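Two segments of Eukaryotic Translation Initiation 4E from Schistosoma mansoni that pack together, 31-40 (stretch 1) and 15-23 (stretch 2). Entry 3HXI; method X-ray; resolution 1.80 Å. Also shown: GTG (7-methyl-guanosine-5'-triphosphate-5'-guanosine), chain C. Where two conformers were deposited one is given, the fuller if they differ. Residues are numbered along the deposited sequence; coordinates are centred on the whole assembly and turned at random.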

ATOM      1  N   GLU A  31      -5.819 -16.500  -7.510  1.00 25.42           N
ATOM      2  CA  GLU A  31      -4.809 -17.493  -7.883  1.00 25.31           C
ATOM      3  C   GLU A  31      -3.622 -16.856  -8.611  1.00 24.23           C
ATOM      4  O   GLU A  31      -2.583 -17.492  -8.795  1.00 23.24           O
ATOM      5  CB  GLU A  31      -5.436 -18.572  -8.766  1.00 26.10           C
ATOM      6  CG  GLU A  31      -6.514 -19.365  -8.051  1.00 27.63           C
ATOM      7  CD  GLU A  31      -7.135 -20.448  -8.899  1.00 29.15           C
ATOM      8  OE1 GLU A  31      -7.423 -20.215 -10.095  1.00 27.63           O
ATOM      9  OE2 GLU A  31      -7.367 -21.542  -8.340  1.00 34.17           O
ATOM     10  N   CYS A  32      -3.787 -15.604  -9.032  1.00 22.89           N
ATOM     11  CA  CYS A  32      -2.713 -14.878  -9.703  1.00 22.11           C
ATOM     12  C   CYS A  32      -1.775 -14.207  -8.705  1.00 21.35           C
ATOM     13  O   CYS A  32      -0.723 -13.696  -9.102  1.00 21.38           O
ATOM     14  CB  CYS A  32      -3.263 -13.822 -10.665  1.00 21.97           C
ATOM     15  SG  CYS A  32      -4.202 -14.457 -12.089  1.00 24.23           S
ATOM     16  N   LEU A  33      -2.166 -14.229  -7.433  1.00 20.66           N
ATOM     17  CA  LEU A  33      -1.374 -13.679  -6.334  1.00 20.19           C
ATOM     18  C   LEU A  33      -0.408 -14.716  -5.803  1.00 20.82           C
ATOM     19  O   LEU A  33      -0.774 -15.893  -5.635  1.00 22.30           O
ATOM     20  CB  LEU A  33      -2.278 -13.248  -5.188  1.00 20.38           C
ATOM     21  CG  LEU A  33      -3.117 -12.003  -5.416  1.00 19.91           C
ATOM     22  CD1 LEU A  33      -4.236 -11.943  -4.378  1.00 20.81           C
ATOM     23  CD2 LEU A  33      -2.259 -10.736  -5.381  1.00 19.11           C
ATOM     24  N   GLU A  34       0.818 -14.302  -5.516  1.00 19.31           N
ATOM     25  CA  GLU A  34       1.727 -15.238  -4.833  1.00 19.93           C
ATOM     26  C   GLU A  34       2.581 -14.526  -3.818  1.00 19.40           C
ATOM     27  O   GLU A  34       3.061 -13.436  -4.083  1.00 17.99           O
ATOM     28  CB  GLU A  34       2.587 -16.037  -5.824  1.00 19.68           C
ATOM     29  CG  GLU A  34       3.694 -15.263  -6.511  1.00 20.54           C
ATOM     30  CD  GLU A  34       4.259 -15.975  -7.739  1.00 21.24           C
ATOM     31  OE1 GLU A  34       3.584 -16.853  -8.330  1.00 22.55           O
ATOM     32  OE2 GLU A  34       5.390 -15.636  -8.122  1.00 26.96           O
ATOM     33  N   LYS A  35       2.745 -15.156  -2.659  1.00 19.95           N
ATOM     34  CA  LYS A  35       3.478 -14.565  -1.549  1.00 21.37           C
ATOM     35  C   LYS A  35       4.960 -14.811  -1.749  1.00 21.74           C
ATOM     36  O   LYS A  35       5.410 -15.958  -1.718  1.00 22.02           O
ATOM     37  CB  LYS A  35       3.039 -15.184  -0.215  1.00 21.58           C
ATOM     38  CG  LYS A  35       3.458 -14.336   1.026  1.00 22.63           C
ATOM     39  CD  LYS A  35       3.206 -15.069   2.365  1.00 24.87           C
ATOM     40  CE  LYS A  35       1.728 -15.303   2.648  1.00 29.93           C
ATOM     41  NZ  LYS A  35       1.554 -16.163   3.862  1.00 30.64           N
ATOM     42  N   VAL A  36       5.722 -13.744  -1.932  1.00 21.50           N
ATOM     43  CA  VAL A  36       7.164 -13.886  -2.193  1.00 22.95           C
ATOM     44  C   VAL A  36       8.046 -13.581  -0.980  1.00 23.75           C
ATOM     45  O   VAL A  36       9.242 -13.858  -1.009  1.00 23.67           O
ATOM     46  CB  VAL A  36       7.612 -13.071  -3.430  1.00 23.16           C
ATOM     47  CG1 VAL A  36       6.941 -13.609  -4.695  1.00 23.53           C
ATOM     48  CG2 VAL A  36       7.331 -11.566  -3.245  1.00 23.66           C
ATOM     49  N   ALA A  37       7.459 -13.021   0.081  1.00 24.09           N
ATOM     50  CA  ALA A  37       8.181 -12.789   1.335  1.00 24.05           C
ATOM     51  C   ALA A  37       7.271 -12.398   2.493  1.00 24.01           C
ATOM     52  O   ALA A  37       6.172 -11.868   2.288  1.00 22.65           O
ATOM     53  CB  ALA A  37       9.290 -11.756   1.141  1.00 24.27           C
ATOM     54  N   THR A  38       7.716 -12.737   3.706  1.00 23.44           N
ATOM     55  CA  THR A  38       7.145 -12.260   4.962  1.00 23.79           C
ATOM     56  C   THR A  38       8.324 -11.734   5.772  1.00 23.63           C
ATOM     57  O   THR A  38       9.332 -12.426   5.919  1.00 24.14           O
ATOM     58  CB  THR A  38       6.414 -13.371   5.769  1.00 24.43           C
ATOM     59  OG1 THR A  38       5.260 -13.828   5.050  1.00 26.79           O
ATOM     60  CG2 THR A  38       5.956 -12.842   7.129  1.00 25.84           C
ATOM     61  N   PHE A  39       8.220 -10.507   6.272  1.00 22.89           N
ATOM     62  CA  PHE A  39       9.339  -9.888   6.996  1.00 22.87           C
ATOM     63  C   PHE A  39       8.847  -9.164   8.255  1.00 21.91           C
ATOM     64  O   PHE A  39       7.667  -8.831   8.363  1.00 21.83           O
ATOM     65  CB  PHE A  39      10.147  -8.951   6.080  1.00 23.06           C
ATOM     66  CG  PHE A  39       9.370  -7.761   5.579  1.00 23.29           C
ATOM     67  CD1 PHE A  39       9.282  -6.606   6.339  1.00 23.01           C
ATOM     68  CD2 PHE A  39       8.710  -7.807   4.343  1.00 22.24           C
ATOM     69  CE1 PHE A  39       8.543  -5.502   5.885  1.00 22.97           C
ATOM     70  CE2 PHE A  39       7.974  -6.705   3.886  1.00 20.61           C
ATOM     71  CZ  PHE A  39       7.896  -5.559   4.660  1.00 23.38           C
ATOM     72  N   SER A  40       9.751  -8.926   9.201  1.00 20.78           N
ATOM     73  CA  SER A  40       9.348  -8.381  10.480  1.00 21.15           C
ATOM     74  C   SER A  40      10.440  -7.502  11.079  1.00 20.06           C
ATOM     75  O   SER A  40      10.342  -7.087  12.243  1.00 18.73           O
ATOM     76  CB  SER A  40       9.010  -9.520  11.425  1.00 22.42           C
ATOM     77  OG  SER A  40      10.090 -10.427  11.451  1.00 27.68           O
TER
HETATM   78  PA  GTG C 501      -7.822  -3.780 -10.857  1.00 21.25           P
HETATM   79  O1A GTG C 501      -6.606  -4.504 -11.371  1.00 20.05           O
HETATM   80  O2A GTG C 501      -7.809  -3.032  -9.542  1.00 23.21           O
HETATM   81  O3A GTG C 501      -8.452  -2.786 -11.948  1.00 21.39           O
HETATM   82  PB  GTG C 501      -7.840  -2.263 -13.321  1.00 22.28           P
HETATM   83  O1B GTG C 501      -6.477  -1.649 -13.117  1.00 21.88           O
HETATM   84  O2B GTG C 501      -8.949  -1.434 -13.961  1.00 20.60           O
HETATM   85  O3B GTG C 501      -7.756  -3.639 -14.148  1.00 20.52           O
HETATM   86  N9A GTG C 501     -10.156  -7.846  -8.261  1.00 21.80           N
HETATM   87  C8A GTG C 501      -9.369  -6.855  -7.830  1.00 20.77           C
HETATM   88  N7A GTG C 501      -9.219  -6.972  -6.491  1.00 20.35           N
HETATM   89  C7X GTG C 501      -8.403  -6.042  -5.671  1.00 20.75           C
HETATM   90  C5A GTG C 501      -9.920  -8.039  -6.102  1.00 20.56           C
HETATM   91  C6A GTG C 501     -10.114  -8.611  -4.839  1.00 22.64           C
HETATM   92  O6A GTG C 501      -9.599  -8.149  -3.794  1.00 20.99           O
HETATM   93  N1A GTG C 501     -10.913  -9.703  -4.756  1.00 22.15           N
HETATM   94  C2A GTG C 501     -11.481 -10.230  -5.887  1.00 22.57           C
HETATM   95  N2A GTG C 501     -12.272 -11.316  -5.833  1.00 22.37           N
HETATM   96  N3A GTG C 501     -11.285  -9.676  -7.105  1.00 21.59           N
HETATM   97  C4A GTG C 501     -10.502  -8.589  -7.218  1.00 21.15           C
HETATM   98  O5D GTG C 501      -8.953  -4.878 -10.712  1.00 21.02           O
HETATM   99  C5D GTG C 501      -9.320  -5.647 -11.853  1.00 20.59           C
HETATM  100  C4D GTG C 501     -10.317  -6.706 -11.439  1.00 21.64           C
HETATM  101  O4D GTG C 501      -9.662  -7.637 -10.589  1.00 20.99           O
HETATM  102  C3D GTG C 501     -11.484  -6.174 -10.632  1.00 23.31           C
HETATM  103  O3D GTG C 501     -12.492  -5.623 -11.477  1.00 22.81           O
HETATM  104  C2D GTG C 501     -11.934  -7.417  -9.902  1.00 23.34           C
HETATM  105  O2D GTG C 501     -12.747  -8.223 -10.768  1.00 23.97           O
HETATM  106  C1D GTG C 501     -10.611  -8.129  -9.644  1.00 22.42           C
HETATM  107  PG  GTG C 501      -7.046  -3.877 -15.570  1.00 21.25           P
HETATM  108  O1G GTG C 501      -6.023  -2.837 -15.903  1.00 21.42           O
HETATM  109  O2G GTG C 501      -8.126  -4.218 -16.582  1.00 22.85           O
HETATM  110  O5E GTG C 501      -6.278  -5.249 -15.239  1.00 22.25           O
HETATM  111  C5E GTG C 501      -5.126  -5.242 -14.398  1.00 20.85           C
HETATM  112  C4E GTG C 501      -4.535  -6.635 -14.324  1.00 22.56           C
HETATM  113  O4E GTG C 501      -5.487  -7.507 -13.709  1.00 21.11           O
HETATM  114  C3E GTG C 501      -4.252  -7.233 -15.690  1.00 23.30           C
HETATM  115  O3E GTG C 501      -3.171  -8.165 -15.523  1.00 24.31           O
HETATM  116  C2E GTG C 501      -5.508  -8.023 -16.027  1.00 22.62           C
HETATM  117  O2E GTG C 501      -5.264  -9.102 -16.944  1.00 22.59           O
HETATM  118  C1E GTG C 501      -5.882  -8.532 -14.642  1.00 24.52           C
HETATM  119  N9B GTG C 501      -7.308  -8.807 -14.378  1.00 24.29           N
HETATM  120  C8B GTG C 501      -8.178  -7.663 -14.522  1.00 26.24           C
HETATM  121  N7B GTG C 501      -9.464  -8.245 -14.151  1.00 26.72           N
HETATM  122  C5B GTG C 501      -9.261  -9.553 -13.808  1.00 26.85           C
HETATM  123  C6B GTG C 501     -10.158 -10.628 -13.348  1.00 27.70           C
HETATM  124  O6B GTG C 501     -11.382 -10.356 -13.214  1.00 26.90           O
HETATM  125  N1B GTG C 501      -9.618 -11.857 -13.111  1.00 26.77           N
HETATM  126  C2B GTG C 501      -8.273 -12.108 -13.272  1.00 27.23           C
HETATM  127  N2B GTG C 501      -7.750 -13.334 -13.022  1.00 26.10           N
HETATM  128  N3B GTG C 501      -7.397 -11.161 -13.688  1.00 26.54           N
HETATM  129  C4B GTG C 501      -7.839  -9.913 -13.944  1.00 25.36           C
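Stretch 2 (15-23) SWSYYLFQF

Two neighbouring antiparallel β-strands, joined by a backbone ladder that a β-bulge interrupts once, make up this contact, which buries 953 Å² over both sides. From Ser15 onward, stretch 2 runs extended against strand 33-40, their N-to-C directions 140° apart and their axes 4.5 Å apart at closest approach.

The pairs alternate as expected of antiparallel strands, hydrogen-bonded with non-hydrogen-bonded, except at the bulge. In the hydrogen-bonded pair Phe39-Trp16, Trp16 N donates to Phe39 O at 2.9 Å and Phe39 N to Trp16 O at 2.8 Å; Glu34 and Leu20 repeat the pattern, with Leu20 N to Glu34 O at 3.0 Å and Glu34 N to Leu20 O at 2.9 Å. The non-hydrogen-bonded pairs bring their CA atoms closer: Thr38 and Ser17 at 4.1 Å, Lys35 and Tyr19 at 4.4 Å, Leu33 and Phe21 at 4.4 Å. Beyond the last of these, Gln22 N reaches Cys32 O at 2.9 Å.

Between Lys35 and Ala37 the register slips by one residue. Val36, with phi/psi of -103/-11, is the extra residue, and Tyr18 O consequently serves two donors: Val36 N at 2.8 Å and, weakly, Ala37 N at 3.4 Å. Tyr18 N answers to Ala37 O at 2.7 Å, so the ladder resumes at once.

Paired side chains share a face. On that of Trp16, Tyr18, Leu20, Glu34, Ala37 and Phe39, Trp16 CB lies over the Phe39 ring, 3.9 Å from its centroid. Val36, whose CA-to-CB bond points sideways, brings CG1 to 3.6 Å from Leu20 CD1. On the face of Ser17, Tyr19, Phe21, Leu33, Lys35 and Thr38, Ser17 OG and Thr38 OG1 share a hydrogen bond of 2.7 Å, while a water links Ser17 OG (2.7 Å) to Lys35 NZ (2.8 Å). Lys35 CG covers the Tyr19 ring, 4.1 Å from its centroid. Just before the strand, Cys32 points its CA-to-CB bond toward stretch 2, and its CB lies over the Phe21 ring, 3.9 Å from the centroid.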

ATOM      1  N   SER A  15       4.520  -7.614  11.433  1.00 18.67           N
ATOM      2  CA  SER A  15       4.988  -8.492  10.374  0.50 18.22           C
ATOM      3  C   SER A  15       4.180  -8.218   9.110  1.00 18.09           C
ATOM      4  O   SER A  15       2.961  -8.012   9.181  1.00 18.95           O
ATOM      5  CB  SER A  15       4.816  -9.954  10.772  0.50 18.34           C
ATOM      6  OG  SER A  15       5.356 -10.787   9.772  0.50 17.44           O
ATOM      7  N   TRP A  16       4.871  -8.209   7.973  1.00 17.94           N
ATOM      8  CA  TRP A  16       4.283  -7.899   6.663  1.00 18.56           C
ATOM      9  C   TRP A  16       4.581  -8.998   5.675  1.00 18.63           C
ATOM     10  O   TRP A  16       5.636  -9.639   5.742  1.00 19.20           O
ATOM     11  CB  TRP A  16       4.850  -6.575   6.110  1.00 18.92           C
ATOM     12  CG  TRP A  16       4.597  -5.409   6.972  1.00 17.24           C
ATOM     13  CD1 TRP A  16       5.362  -4.989   8.024  1.00 16.95           C
ATOM     14  CD2 TRP A  16       3.518  -4.470   6.861  1.00 18.99           C
ATOM     15  NE1 TRP A  16       4.806  -3.876   8.602  1.00 17.63           N
ATOM     16  CE2 TRP A  16       3.679  -3.526   7.903  1.00 16.37           C
ATOM     17  CE3 TRP A  16       2.425  -4.344   5.994  1.00 16.40           C
ATOM     18  CZ2 TRP A  16       2.791  -2.466   8.104  1.00 17.34           C
ATOM     19  CZ3 TRP A  16       1.543  -3.274   6.181  1.00 18.93           C
ATOM     20  CH2 TRP A  16       1.727  -2.354   7.236  1.00 16.29           C
ATOM     21  N   SER A  17       3.660  -9.200   4.737  1.00 17.93           N
ATOM     22  CA  SER A  17       3.906 -10.112   3.630  1.00 18.67           C
ATOM     23  C   SER A  17       3.824  -9.384   2.289  1.00 18.50           C
ATOM     24  O   SER A  17       3.063  -8.423   2.135  1.00 17.84           O
ATOM     25  CB  SER A  17       2.957 -11.297   3.680  1.00 18.21           C
ATOM     26  OG  SER A  17       3.228 -12.063   4.846  1.00 19.82           O
ATOM     27  N   TYR A  18       4.641  -9.834   1.345  1.00 18.04           N
ATOM     28  CA  TYR A  18       4.807  -9.155   0.071  1.00 18.09           C
ATOM     29  C   TYR A  18       4.381 -10.103  -1.039  1.00 18.44           C
ATOM     30  O   TYR A  18       4.821 -11.268  -1.101  1.00 18.39           O
ATOM     31  CB  TYR A  18       6.268  -8.755  -0.091  1.00 17.63           C
ATOM     32  CG  TYR A  18       6.566  -7.603  -1.035  1.00 18.79           C
ATOM     33  CD1 TYR A  18       7.027  -7.845  -2.327  1.00 21.40           C
ATOM     34  CD2 TYR A  18       6.459  -6.269  -0.611  1.00 21.10           C
ATOM     35  CE1 TYR A  18       7.352  -6.794  -3.186  1.00 20.01           C
ATOM     36  CE2 TYR A  18       6.768  -5.208  -1.472  1.00 20.81           C
ATOM     37  CZ  TYR A  18       7.228  -5.491  -2.758  1.00 18.93           C
ATOM     38  OH  TYR A  18       7.562  -4.473  -3.629  1.00 19.01           O
ATOM     39  N   TYR A  19       3.526  -9.608  -1.922  1.00 17.70           N
ATOM     40  CA  TYR A  19       2.958 -10.451  -2.958  1.00 17.95           C
ATOM     41  C   TYR A  19       3.136  -9.836  -4.321  1.00 17.82           C
ATOM     42  O   TYR A  19       3.164  -8.610  -4.462  1.00 17.98           O
ATOM     43  CB  TYR A  19       1.442 -10.617  -2.744  1.00 19.06           C
ATOM     44  CG  TYR A  19       1.008 -11.128  -1.399  1.00 19.25           C
ATOM     45  CD1 TYR A  19       0.593 -12.444  -1.249  1.00 19.22           C
ATOM     46  CD2 TYR A  19       0.973 -10.283  -0.274  1.00 19.60           C
ATOM     47  CE1 TYR A  19       0.171 -12.933  -0.012  1.00 20.41           C
ATOM     48  CE2 TYR A  19       0.556 -10.759   0.963  1.00 17.46           C
ATOM     49  CZ  TYR A  19       0.165 -12.085   1.088  1.00 21.49           C
ATOM     50  OH  TYR A  19      -0.249 -12.571   2.307  1.00 21.89           O
ATOM     51  N   LEU A  20       3.241 -10.710  -5.324  1.00 17.27           N
ATOM     52  CA  LEU A  20       3.177 -10.323  -6.732  1.00 17.60           C
ATOM     53  C   LEU A  20       1.898 -10.823  -7.339  1.00 17.74           C
ATOM     54  O   LEU A  20       1.551 -11.996  -7.193  1.00 18.14           O
ATOM     55  CB  LEU A  20       4.349 -10.946  -7.514  1.00 17.07           C
ATOM     56  CG  LEU A  20       5.717 -10.911  -6.830  1.00 20.17           C
ATOM     57  CD1 LEU A  20       6.765 -11.600  -7.710  1.00 21.95           C
ATOM     58  CD2 LEU A  20       6.159  -9.472  -6.487  1.00 25.00           C
ATOM     59  N   PHE A  21       1.195  -9.932  -8.031  1.00 18.12           N
ATOM     60  CA  PHE A  21       0.049 -10.317  -8.844  1.00 18.76           C
ATOM     61  C   PHE A  21       0.501 -10.492 -10.294  1.00 20.47           C
ATOM     62  O   PHE A  21       0.932  -9.542 -10.924  1.00 19.71           O
ATOM     63  CB  PHE A  21      -1.070  -9.255  -8.772  1.00 19.51           C
ATOM     64  CG  PHE A  21      -2.235  -9.571  -9.664  1.00 17.58           C
ATOM     65  CD1 PHE A  21      -3.318 -10.286  -9.172  1.00 17.06           C
ATOM     66  CD2 PHE A  21      -2.219  -9.209 -11.005  1.00 19.97           C
ATOM     67  CE1 PHE A  21      -4.381 -10.618 -10.001  1.00 19.15           C
ATOM     68  CE2 PHE A  21      -3.283  -9.527 -11.837  1.00 21.72           C
ATOM     69  CZ  PHE A  21      -4.358 -10.258 -11.337  1.00 19.70           C
ATOM     70  N   GLN A  22       0.401 -11.702 -10.826  1.00 22.20           N
ATOM     71  CA  GLN A  22       0.768 -11.918 -12.227  1.00 23.69           C
ATOM     72  C   GLN A  22      -0.331 -12.637 -12.953  1.00 24.83           C
ATOM     73  O   GLN A  22      -0.626 -13.790 -12.629  1.00 25.31           O
ATOM     74  CB  GLN A  22       2.049 -12.740 -12.311  1.00 24.23           C
ATOM     75  CG  GLN A  22       3.286 -12.070 -11.719  1.00 25.41           C
ATOM     76  CD  GLN A  22       4.424 -13.055 -11.548  1.00 28.28           C
ATOM     77  OE1 GLN A  22       4.340 -13.967 -10.737  1.00 27.41           O
ATOM     78  NE2 GLN A  22       5.491 -12.871 -12.311  1.00 26.31           N
ATOM     79  N   PHE A  23      -0.948 -11.970 -13.929  1.00 25.97           N
ATOM     80  CA  PHE A  23      -2.080 -12.571 -14.629  1.00 27.02           C
ATOM     81  C   PHE A  23      -1.609 -13.673 -15.570  1.00 27.26           C
ATOM     82  O   PHE A  23      -0.695 -13.472 -16.364  1.00 26.32           O
ATOM     83  CB  PHE A  23      -2.902 -11.557 -15.432  1.00 28.13           C
ATOM     84  CG  PHE A  23      -3.783 -12.201 -16.482  1.00 30.48           C
ATOM     85  CD1 PHE A  23      -4.979 -12.828 -16.119  1.00 33.03           C
ATOM     86  CD2 PHE A  23      -3.407 -12.204 -17.821  1.00 33.11           C
ATOM     87  CE1 PHE A  23      -5.788 -13.445 -17.070  1.00 34.28           C
ATOM     88  CE2 PHE A  23      -4.212 -12.815 -18.785  1.00 34.25           C
ATOM     89  CZ  PHE A  23      -5.409 -13.437 -18.402  1.00 32.26           C
TER
HETATM   90  O   HOH W   1       1.509 -13.958   5.609  1.00 27.92           O